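PDB 6ZHK: adenosylmethionine-8-amino-7-oxononanoate aminotransferase from Methanocaldococcus jannaschii, which catalyses D-amino acid transamination as a thermostable, pyridoxal 5'-phosphate-dependent member of the class-III aminotransferase family. Local coordinates for the interface of chains A and B. Sequence-based numbering; all coordinates share one arbitrary frame. Chains: chain A/B, Adenosylmethionine-8-amino-7-oxononanoate aminotransferase.

Contact 1: the interface of chains A and B. Residues chain A 13, 17, 38, 40, 50; chain B 94, 96, 99-100.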
loop_
_atom_site.group_PDB
_atom_site.type_symbol
_atom_site.label_atom_id
_atom_site.label_comp_id
_atom_site.label_asym_id
_atom_site.label_seq_id
_atom_site.Cartn_x
_atom_site.Cartn_y
_atom_site.Cartn_z
ATOM N N LEU A 13 15.570 -15.029 -18.330
ATOM C CA LEU A 13 14.446 -14.580 -17.501
ATOM C C LEU A 13 14.473 -15.340 -16.181
ATOM O O LEU A 13 14.343 -14.734 -15.125
ATOM C CB LEU A 13 13.078 -14.776 -18.170
ATOM C CG LEU A 13 12.718 -13.794 -19.289
ATOM C CD1 LEU A 13 11.377 -14.164 -19.944
ATOM C CD2 LEU A 13 12.698 -12.336 -18.788
ATOM N N ASP A 17 15.169 -13.600 -12.610
ATOM C CA ASP A 17 14.145 -13.753 -11.595
ATOM C C ASP A 17 14.789 -14.156 -10.262
ATOM O O ASP A 17 14.520 -13.574 -9.206
ATOM C CB ASP A 17 13.114 -14.765 -12.074
ATOM C CG ASP A 17 11.886 -14.888 -11.202
ATOM O OD1 ASP A 17 11.435 -13.805 -10.616
ATOM O OD2 ASP A 17 11.389 -16.048 -11.077
ATOM N N ILE A 38 6.687 -18.838 -14.596
ATOM C CA ILE A 38 6.896 -17.442 -14.980
ATOM C C ILE A 38 5.794 -17.091 -15.966
ATOM O O ILE A 38 5.723 -17.643 -17.060
ATOM C CB ILE A 38 8.316 -17.136 -15.529
ATOM C CG1 ILE A 38 9.420 -17.506 -14.542
ATOM C CG2 ILE A 38 8.401 -15.657 -15.947
ATOM C CD1 ILE A 38 9.284 -16.838 -13.197
ATOM N N GLU A 40 3.394 -15.087 -18.545
ATOM C CA GLU A 40 3.608 -14.168 -19.664
ATOM C C GLU A 40 2.297 -13.563 -20.134
ATOM O O GLU A 40 2.269 -12.447 -20.641
ATOM C CB GLU A 40 4.360 -14.859 -20.819
ATOM C CG GLU A 40 5.138 -13.828 -21.664
ATOM C CD GLU A 40 4.443 -13.528 -22.963
ATOM O OE1 GLU A 40 4.913 -12.636 -23.725
ATOM O OE2 GLU A 40 3.426 -14.204 -23.217
ATOM N N ILE A 50 5.748 -18.743 -19.911
ATOM C CA ILE A 50 6.660 -18.306 -20.950
ATOM C C ILE A 50 6.975 -19.492 -21.871
ATOM O O ILE A 50 7.610 -19.268 -22.901
ATOM C CB ILE A 50 7.952 -17.732 -20.333
ATOM C CG1 ILE A 50 8.702 -18.775 -19.476
ATOM C CG2 ILE A 50 7.699 -16.391 -19.594
ATOM C CD1 ILE A 50 10.084 -18.301 -18.934
ATOM N N GLY B 94 6.736 -16.067 -10.827
ATOM C CA GLY B 94 7.379 -14.911 -11.422
ATOM C C GLY B 94 6.489 -14.341 -12.523
ATOM O O GLY B 94 5.471 -14.957 -12.909
ATOM N N VAL B 96 6.833 -11.684 -16.304
ATOM C CA VAL B 96 7.918 -11.102 -17.130
ATOM C C VAL B 96 8.279 -9.652 -16.790
ATOM O O VAL B 96 9.470 -9.312 -16.688
ATOM C CB VAL B 96 7.654 -11.239 -18.647
ATOM C CG1 VAL B 96 8.779 -10.599 -19.472
ATOM C CG2 VAL B 96 7.513 -12.719 -18.995
ATOM N N ILE B 99 10.409 -9.023 -13.736
ATOM C CA ILE B 99 11.777 -9.528 -13.849
ATOM C C ILE B 99 12.627 -8.507 -14.608
ATOM O O ILE B 99 13.754 -8.204 -14.207
ATOM C CB ILE B 99 11.817 -10.926 -14.536
ATOM C CG1 ILE B 99 11.128 -11.988 -13.675
ATOM C CG2 ILE B 99 13.264 -11.331 -14.848
ATOM C CD1 ILE B 99 10.666 -13.207 -14.490
ATOM N N LEU B 100 12.102 -8.019 -15.747
ATOM C CA LEU B 100 12.856 -7.046 -16.513
ATOM C C LEU B 100 13.095 -5.769 -15.700
ATOM O O LEU B 100 14.190 -5.171 -15.729
ATOM C CB LEU B 100 12.113 -6.746 -17.815
ATOM C CG LEU B 100 11.824 -7.957 -18.715
ATOM C CD1 LEU B 100 11.008 -7.481 -19.933
ATOM C CD2 LEU B 100 13.128 -8.626 -19.139
#

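Contact 2: the interface of chains A and B. Residues chain A 64, 78, 304, 306-309, 345; chain B 87, 120, 308-309, 339, 342, 344-345.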
loop_
_atom_site.group_PDB
_atom_site.type_symbol
_atom_site.label_atom_id
_atom_site.label_comp_id
_atom_site.label_asym_id
_atom_site.label_seq_id
_atom_site.Cartn_x
_atom_site.Cartn_y
_atom_site.Cartn_z
ATOM N N CYS A 64 -7.721 -12.613 -5.629
ATOM C CA CYS A 64 -8.189 -11.338 -6.184
ATOM C C CYS A 64 -8.871 -11.439 -7.557
ATOM O O CYS A 64 -9.598 -10.509 -7.957
ATOM C CB CYS A 64 -7.057 -10.314 -6.227
ATOM S SG CYS A 64 -5.740 -10.768 -7.392
ATOM N N ILE A 78 -9.563 0.436 -18.219
ATOM C CA ILE A 78 -8.206 0.913 -17.902
ATOM C C ILE A 78 -7.644 1.723 -19.062
ATOM O O ILE A 78 -7.061 2.801 -18.881
ATOM C CB ILE A 78 -7.299 -0.257 -17.469
ATOM C CG1 ILE A 78 -7.779 -0.830 -16.134
ATOM C CG2 ILE A 78 -5.822 0.154 -17.408
ATOM C CD1 ILE A 78 -7.095 -2.173 -15.723
ATOM N N THR A 304 -10.985 -4.562 -7.945
ATOM C CA THR A 304 -10.680 -4.189 -9.319
ATOM C C THR A 304 -10.836 -5.387 -10.263
ATOM O O THR A 304 -10.349 -5.347 -11.372
ATOM C CB THR A 304 -9.237 -3.672 -9.411
ATOM O OG1 THR A 304 -8.496 -4.775 -8.893
ATOM C CG2 THR A 304 -9.048 -2.460 -8.543
ATOM N N GLY A 306 -9.230 -7.960 -9.845
ATOM C CA GLY A 306 -7.991 -8.682 -9.720
ATOM C C GLY A 306 -6.910 -8.026 -10.565
ATOM O O GLY A 306 -5.847 -8.614 -10.710
ATOM N N TYR A 307 -7.195 -6.854 -11.167
ATOM C CA TYR A 307 -6.271 -6.337 -12.174
ATOM C C TYR A 307 -5.361 -5.242 -11.669
ATOM O O TYR A 307 -4.265 -5.026 -12.255
ATOM C CB TYR A 307 -6.961 -5.817 -13.447
ATOM C CG TYR A 307 -7.595 -6.891 -14.307
ATOM C CD1 TYR A 307 -7.605 -8.232 -13.903
ATOM C CD2 TYR A 307 -8.165 -6.588 -15.551
ATOM C CE1 TYR A 307 -8.164 -9.224 -14.704
ATOM C CE2 TYR A 307 -8.758 -7.581 -16.330
ATOM C CZ TYR A 307 -8.765 -8.905 -15.915
ATOM O OH TYR A 307 -9.352 -9.880 -16.722
ATOM N N LEU A 308 -5.768 -4.572 -10.586
ATOM C CA LEU A 308 -4.950 -3.482 -10.046
ATOM C C LEU A 308 -5.130 -3.414 -8.508
ATOM O O LEU A 308 -6.145 -3.856 -7.938
ATOM C CB LEU A 308 -5.411 -2.154 -10.691
ATOM C CG LEU A 308 -4.838 -1.808 -12.065
ATOM C CD1 LEU A 308 -5.631 -0.636 -12.678
ATOM C CD2 LEU A 308 -3.343 -1.416 -11.954
ATOM N N PRO A 309 -4.186 -2.782 -7.808
ATOM C CA PRO A 309 -4.265 -2.614 -6.356
ATOM C C PRO A 309 -5.146 -1.428 -5.993
ATOM O O PRO A 309 -4.676 -0.307 -5.838
ATOM C CB PRO A 309 -2.795 -2.405 -5.953
ATOM C CG PRO A 309 -2.220 -1.689 -7.090
ATOM C CD PRO A 309 -2.868 -2.326 -8.318
ATOM N N LEU A 345 -6.837 2.870 -11.078
ATOM C CA LEU A 345 -7.325 1.895 -10.113
ATOM C C LEU A 345 -8.840 1.979 -10.110
ATOM O O LEU A 345 -9.508 0.952 -10.094
ATOM C CB LEU A 345 -6.820 2.157 -8.669
ATOM C CG LEU A 345 -5.316 2.424 -8.548
ATOM C CD1 LEU A 345 -4.865 2.526 -7.096
ATOM C CD2 LEU A 345 -4.517 1.297 -9.186
ATOM N N HIS B 87 -2.494 -8.884 -14.023
ATOM C CA HIS B 87 -1.868 -9.289 -12.781
ATOM C C HIS B 87 -1.766 -10.813 -12.657
ATOM O O HIS B 87 -2.807 -11.507 -12.660
ATOM C CB HIS B 87 -2.680 -8.799 -11.585
ATOM C CG HIS B 87 -1.975 -9.159 -10.313
ATOM N ND1 HIS B 87 -0.752 -8.589 -9.939
ATOM C CD2 HIS B 87 -2.229 -10.143 -9.416
ATOM C CE1 HIS B 87 -0.296 -9.192 -8.848
ATOM N NE2 HIS B 87 -1.188 -10.142 -8.507
ATOM N N GLU B 120 3.535 -1.409 -3.169
ATOM C CA GLU B 120 2.745 -0.446 -3.929
ATOM C C GLU B 120 3.007 0.992 -3.531
ATOM O O GLU B 120 2.958 1.861 -4.384
ATOM C CB GLU B 120 1.233 -0.705 -3.813
ATOM C CG GLU B 120 0.808 -1.906 -4.663
ATOM C CD GLU B 120 1.274 -3.245 -4.105
ATOM O OE1 GLU B 120 1.013 -3.515 -2.929
ATOM O OE2 GLU B 120 1.915 -4.003 -4.839
ATOM N N LEU B 308 1.034 5.224 -11.787
ATOM C CA LEU B 308 0.485 4.104 -11.007
ATOM C C LEU B 308 1.275 3.905 -9.705
ATOM O O LEU B 308 2.436 4.343 -9.589
ATOM C CB LEU B 308 0.577 2.826 -11.845
ATOM C CG LEU B 308 -0.548 2.552 -12.850
ATOM C CD1 LEU B 308 -0.096 1.367 -13.779
ATOM C CD2 LEU B 308 -1.858 2.185 -12.152
ATOM N N PRO B 309 0.689 3.218 -8.703
ATOM C CA PRO B 309 1.377 3.022 -7.422
ATOM C C PRO B 309 2.281 1.804 -7.447
ATOM O O PRO B 309 1.855 0.700 -7.160
ATOM C CB PRO B 309 0.242 2.709 -6.442
ATOM C CG PRO B 309 -0.829 2.078 -7.310
ATOM C CD PRO B 309 -0.742 2.806 -8.625
ATOM N N TYR B 339 -0.688 -7.709 -4.545
ATOM C CA TYR B 339 -0.460 -7.144 -5.860
ATOM C C TYR B 339 1.029 -6.900 -5.996
ATOM O O TYR B 339 1.470 -6.238 -6.928
ATOM C CB TYR B 339 -1.272 -5.869 -6.079
ATOM C CG TYR B 339 -2.706 -6.195 -6.428
ATOM C CD1 TYR B 339 -3.021 -6.675 -7.704
ATOM C CD2 TYR B 339 -3.715 -6.021 -5.498
ATOM C CE1 TYR B 339 -4.326 -7.048 -8.005
ATOM C CE2 TYR B 339 -5.039 -6.294 -5.824
ATOM C CZ TYR B 339 -5.318 -6.800 -7.089
ATOM O OH TYR B 339 -6.592 -7.122 -7.420
ATOM N N ASN B 342 2.821 -6.401 -9.572
ATOM C CA ASN B 342 1.736 -6.373 -10.564
ATOM C C ASN B 342 2.256 -5.898 -11.938
ATOM O O ASN B 342 3.044 -4.948 -12.033
ATOM C CB ASN B 342 0.655 -5.396 -10.034
ATOM C CG ASN B 342 -0.341 -5.026 -11.117
ATOM O OD1 ASN B 342 -0.103 -4.159 -11.945
ATOM N ND2 ASN B 342 -1.505 -5.599 -11.037
ATOM N N LEU B 344 0.871 -4.399 -14.676
ATOM C CA LEU B 344 0.593 -3.012 -15.116
ATOM C C LEU B 344 1.485 -2.010 -14.404
ATOM O O LEU B 344 2.056 -1.102 -15.036
ATOM C CB LEU B 344 -0.885 -2.712 -14.891
ATOM C CG LEU B 344 -1.855 -3.607 -15.647
ATOM C CD1 LEU B 344 -3.274 -3.105 -15.344
ATOM C CD2 LEU B 344 -1.552 -3.650 -17.167
ATOM N N LEU B 345 1.696 -2.189 -13.067
ATOM C CA LEU B 345 2.549 -1.273 -12.329
ATOM C C LEU B 345 3.931 -1.333 -12.949
ATOM O O LEU B 345 4.581 -0.294 -13.154
ATOM C CB LEU B 345 2.648 -1.628 -10.825
ATOM C CG LEU B 345 1.325 -1.895 -10.093
ATOM C CD1 LEU B 345 1.569 -2.085 -8.580
ATOM C CD2 LEU B 345 0.363 -0.695 -10.268
HETATM O O HOH W 1 -5.458 -11.147 -11.612
#

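Contact 3: the interface of chains A and B. Residues chain A 25, 123, 155, 157-159, 163, 172; chain B 127, 131, 334-337.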
loop_
_atom_site.group_PDB
_atom_site.type_symbol
_atom_site.label_atom_id
_atom_site.label_comp_id
_atom_site.label_asym_id
_atom_site.label_seq_id
_atom_site.Cartn_x
_atom_site.Cartn_y
_atom_site.Cartn_z
ATOM N N TYR A 25 6.788 -13.819 0.598
ATOM C CA TYR A 25 6.385 -15.063 1.246
ATOM C C TYR A 25 7.118 -16.254 0.615
ATOM O O TYR A 25 6.486 -17.232 0.290
ATOM C CB TYR A 25 4.863 -15.305 1.172
ATOM C CG TYR A 25 4.147 -14.667 2.341
ATOM C CD1 TYR A 25 4.024 -15.336 3.545
ATOM C CD2 TYR A 25 3.653 -13.375 2.251
ATOM C CE1 TYR A 25 3.409 -14.744 4.651
ATOM C CE2 TYR A 25 3.010 -12.763 3.331
ATOM C CZ TYR A 25 2.873 -13.468 4.515
ATOM O OH TYR A 25 2.280 -12.881 5.603
ATOM N N ALA A 123 -4.069 -4.358 3.492
ATOM C CA ALA A 123 -3.388 -4.106 4.757
ATOM C C ALA A 123 -3.502 -2.609 5.105
ATOM O O ALA A 123 -3.626 -2.266 6.273
ATOM C CB ALA A 123 -1.918 -4.528 4.692
ATOM N N TYR A 155 -5.822 -12.774 10.316
ATOM C CA TYR A 155 -4.783 -12.208 9.469
ATOM C C TYR A 155 -5.393 -10.983 8.783
ATOM O O TYR A 155 -6.492 -11.074 8.258
ATOM C CB TYR A 155 -4.350 -13.234 8.405
ATOM C CG TYR A 155 -3.341 -12.638 7.448
ATOM C CD1 TYR A 155 -1.996 -12.587 7.778
ATOM C CD2 TYR A 155 -3.744 -12.135 6.211
ATOM C CE1 TYR A 155 -1.065 -11.967 6.954
ATOM C CE2 TYR A 155 -2.818 -11.573 5.339
ATOM C CZ TYR A 155 -1.491 -11.488 5.730
ATOM O OH TYR A 155 -0.602 -10.923 4.863
ATOM N N GLY A 157 -2.905 -8.599 7.195
ATOM C CA GLY A 157 -1.845 -8.028 6.387
ATOM C C GLY A 157 -0.531 -7.987 7.148
ATOM O O GLY A 157 -0.465 -8.380 8.324
ATOM N N ASP A 158 0.474 -7.355 6.518
ATOM C CA ASP A 158 1.833 -7.535 7.019
ATOM C C ASP A 158 2.516 -6.231 7.460
ATOM O O ASP A 158 3.671 -6.289 7.906
ATOM C CB ASP A 158 2.749 -8.125 5.937
ATOM C CG ASP A 158 2.253 -9.459 5.410
ATOM O OD1 ASP A 158 1.690 -10.221 6.219
ATOM O OD2 ASP A 158 2.324 -9.627 4.196
ATOM N N THR A 159 1.864 -5.044 7.312
ATOM C CA THR A 159 2.454 -3.858 7.904
ATOM C C THR A 159 2.264 -3.893 9.435
ATOM O O THR A 159 1.552 -4.740 9.965
ATOM C CB THR A 159 1.905 -2.605 7.216
ATOM O OG1 THR A 159 0.481 -2.766 7.232
ATOM C CG2 THR A 159 2.348 -2.535 5.776
ATOM N N MET A 163 -0.211 -6.259 11.385
ATOM C CA MET A 163 0.334 -7.421 12.108
ATOM C C MET A 163 -0.140 -7.381 13.579
ATOM O O MET A 163 -0.325 -8.439 14.162
ATOM C CB MET A 163 1.886 -7.419 12.142
ATOM C CG MET A 163 2.507 -7.738 10.804
ATOM S SD MET A 163 4.288 -8.053 11.020
ATOM C CE MET A 163 4.912 -6.380 11.235
ATOM N N HIS A 172 4.251 -13.389 11.876
ATOM C CA HIS A 172 4.537 -12.075 12.453
ATOM C C HIS A 172 5.098 -12.115 13.890
ATOM O O HIS A 172 5.493 -11.084 14.415
ATOM C CB HIS A 172 3.214 -11.297 12.484
ATOM C CG HIS A 172 2.561 -11.182 11.143
ATOM N ND1 HIS A 172 1.170 -11.100 11.002
ATOM C CD2 HIS A 172 3.083 -10.959 9.939
ATOM C CE1 HIS A 172 0.903 -10.912 9.719
ATOM N NE2 HIS A 172 2.054 -10.802 9.053
ATOM N N GLU B 127 7.990 0.187 5.596
ATOM C CA GLU B 127 7.604 -0.879 6.507
ATOM C C GLU B 127 8.406 -2.145 6.239
ATOM O O GLU B 127 8.835 -2.848 7.174
ATOM C CB GLU B 127 6.115 -1.216 6.407
ATOM C CG GLU B 127 5.171 -0.053 6.787
ATOM C CD GLU B 127 4.530 -0.129 8.164
ATOM O OE1 GLU B 127 4.690 -1.157 8.818
ATOM O OE2 GLU B 127 3.870 0.870 8.572
ATOM N N LYS B 131 11.171 -4.060 8.594
ATOM C CA LYS B 131 11.014 -5.446 8.985
ATOM C C LYS B 131 12.241 -6.250 8.574
ATOM O O LYS B 131 12.657 -7.114 9.323
ATOM C CB LYS B 131 9.713 -6.028 8.424
ATOM C CG LYS B 131 8.500 -5.523 9.191
ATOM C CD LYS B 131 7.228 -6.073 8.546
ATOM C CE LYS B 131 7.154 -7.573 8.547
ATOM N NZ LYS B 131 5.860 -8.133 7.994
ATOM N N TYR B 334 8.215 -13.244 5.879
ATOM C CA TYR B 334 6.821 -13.568 5.603
ATOM C C TYR B 334 6.066 -12.248 5.409
ATOM O O TYR B 334 5.264 -11.818 6.250
ATOM C CB TYR B 334 6.221 -14.360 6.765
ATOM C CG TYR B 334 6.710 -15.779 6.939
ATOM C CD1 TYR B 334 6.232 -16.795 6.138
ATOM C CD2 TYR B 334 7.519 -16.108 8.011
ATOM C CE1 TYR B 334 6.621 -18.118 6.334
ATOM C CE2 TYR B 334 7.936 -17.415 8.205
ATOM C CZ TYR B 334 7.480 -18.425 7.385
ATOM O OH TYR B 334 7.836 -19.740 7.664
ATOM N N HIS B 335 6.320 -11.628 4.239
ATOM C CA HIS B 335 5.718 -10.356 3.931
ATOM C C HIS B 335 5.365 -10.413 2.433
ATOM O O HIS B 335 6.079 -11.006 1.632
ATOM C CB HIS B 335 6.728 -9.235 4.161
ATOM C CG HIS B 335 6.114 -7.886 4.094
ATOM N ND1 HIS B 335 5.882 -7.204 5.244
ATOM C CD2 HIS B 335 5.586 -7.161 3.060
ATOM C CE1 HIS B 335 5.300 -6.056 4.928
ATOM N NE2 HIS B 335 5.105 -6.007 3.593
ATOM N N GLY B 336 4.281 -9.741 2.058
ATOM C CA GLY B 336 4.061 -9.496 0.632
ATOM C C GLY B 336 2.581 -9.451 0.340
ATOM O O GLY B 336 1.897 -10.431 0.554
ATOM N N HIS B 337 2.086 -8.308 -0.118
ATOM C CA HIS B 337 0.652 -8.298 -0.343
ATOM C C HIS B 337 0.325 -8.791 -1.749
ATOM O O HIS B 337 1.225 -9.014 -2.559
ATOM C CB HIS B 337 0.087 -6.920 -0.033
ATOM C CG HIS B 337 0.208 -6.685 1.434
ATOM N ND1 HIS B 337 0.549 -5.436 1.965
ATOM C CD2 HIS B 337 0.080 -7.576 2.462
ATOM C CE1 HIS B 337 0.641 -5.593 3.280
ATOM N NE2 HIS B 337 0.361 -6.932 3.609
#

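Contact 1: the interface of chains A and B
A:Leu13 O, a backbone carbonyl on helix 10-20, is a good test of polar grip here, and the count across the interface is zero: no nitrogen or oxygen of one chain comes within bonding reach of the other. Within its own chain this oxygen lies 2.9 Å from A:Asp17 N, one helical turn on. Towards chain B it meets carbon, the branch methyl CG2 of B:Ile99 at 3.6 Å. A:Asp17, with CG anti to the backbone N (chi1 -172°), lies obliquely across the same isoleucine, and its carboxylate OD1 rests 3.6 Å from B:Ile99 CG1. The longer branch of B:Ile99 carries CD1 onward to A:Ile38, which it meets tip to tip, CD1 standing 3.6 Å from A:Ile38 CG2.

Packing is tightest where A:Ile38 CD1 presses on B:Gly94 CA at 3.2 Å. A parallel beta bridge joins the same two residues and sets strand 38-43 of one subunit beside strand 94-95 of the other. At the start of helix 96-108, B:Val96 offers CG2, its methyl anti to the carbonyl carbon, to A:Ile50 CG2 and to A:Glu40 CG, each 3.7 Å away; the glutamate stem runs alongside the valine. A:Leu13 crosses B:Leu100 obliquely, touching through the CD2 methyls. This apolar patch, with its short strand pairing, helps hold together the homodimer in which the enzyme works.

Contact 2: the interface of chains A and B
B:Tyr339 lays one face on a backbone turn of chain A and points its CD1 edge at the face of B:His87. On the turn side, the carbonyl A:Leu308 O sits towards the rim, 3.2 Å from B:Tyr339 CZ, while A:Pro309 N lies over the ring centre and A:Gly306 C meets the edge in plane. The ring of B:His87 carries B:Tyr339 CD1 over its own centre and has B:Asn342 CA at its edge. In this class-III, fold-type-I aminotransferase the turn follows A:Lys301, the lysine expected to form the Schiff base with the cofactor.

A:Thr304 braces the turn from within. Its hydroxyl OG1 gives a hydrogen bond to a lone pair of A:Leu308 O at 2.7 Å and receives one from A:Leu308 N at 3.2 Å. Across the interface, B:Asn342 ND2 donates to A:Tyr307 O at 3.1 Å, nearly in its own amide plane but above the carbonyl plane of the acceptor. B:Leu345 N fixes the rotation of that amide by bonding to B:Asn342 OD1 at 2.9 Å. Water 1 bridges A:Gly306 O and B:His87 O. Near the two-fold axis the A:Leu308 and B:Leu308 side chains cross at about a right angle, CD2 to CD2 at 3.9 Å, and A:Pro309 CG meets B:Pro309 CG tip to tip at 4.0 Å.

Contact 3: the interface of chains A and B
The backbone of A:Asp158 puts CB over one face of the B:His335 imidazole, 3.4 Å from B:His335 CE1. With CG anti to the carbonyl carbon (chi1 -58°), the side chain then directs CG and the carboxylate past B:His337 in the opposite direction, the carboxylate plane 19° from that ring. One tip, OD2, crosses the interface and accepts from B:Gly336 N at 2.9 Å, the donor standing above the carboxylate plane. The other, OD1, is gripped from its own chain by three donors: the phenol hydroxyls of A:Tyr25 and A:Tyr155, both from above the plane, and A:His172 NE2, which reaches its anti lone pair at 2.9 Å. So many donors would be expected to keep the carboxylate ionised.

The aspartate backbone is held by chain B as well. A:Asp158 N donates in the ring plane to B:His337 NE2 at 2.9 Å, which makes that nitrogen an acceptor. B:Lys131 NZ meets a lone pair of A:Asp158 O at 2.9 Å and also donates to B:His335 ND1, bracing the imidazole beneath CB. A:Tyr25, steadied by its hydroxyl bond, turns one face to the B:Tyr334–B:His335 backbone. Since A:Tyr25, A:Tyr155 and B:Gly336 are predicted substrate-site residues, the network probably shapes an active site built from both subunits.

Measured between the centres of their C-alpha atoms, contact 1 lies about 17 Å from contact 2 and 24 Å from contact 3, with contacts 2 and 3 about 18 Å apart. One chain B stretch ties two of them together: residues 334-337 serve contact 3, and 339-345 serve contact 2, ending in helix 343-358. B:Glu120 of contact 2 likewise just precedes helix 122-140, which both chains bring to contact 3. Contact 1 is mainly hydrophobic, whereas contact 3 is rich in hydrogen bonds. Two-fold symmetry repeats each, so dimer cohesion and both probable active sites belong to the same two-fold symmetric interface.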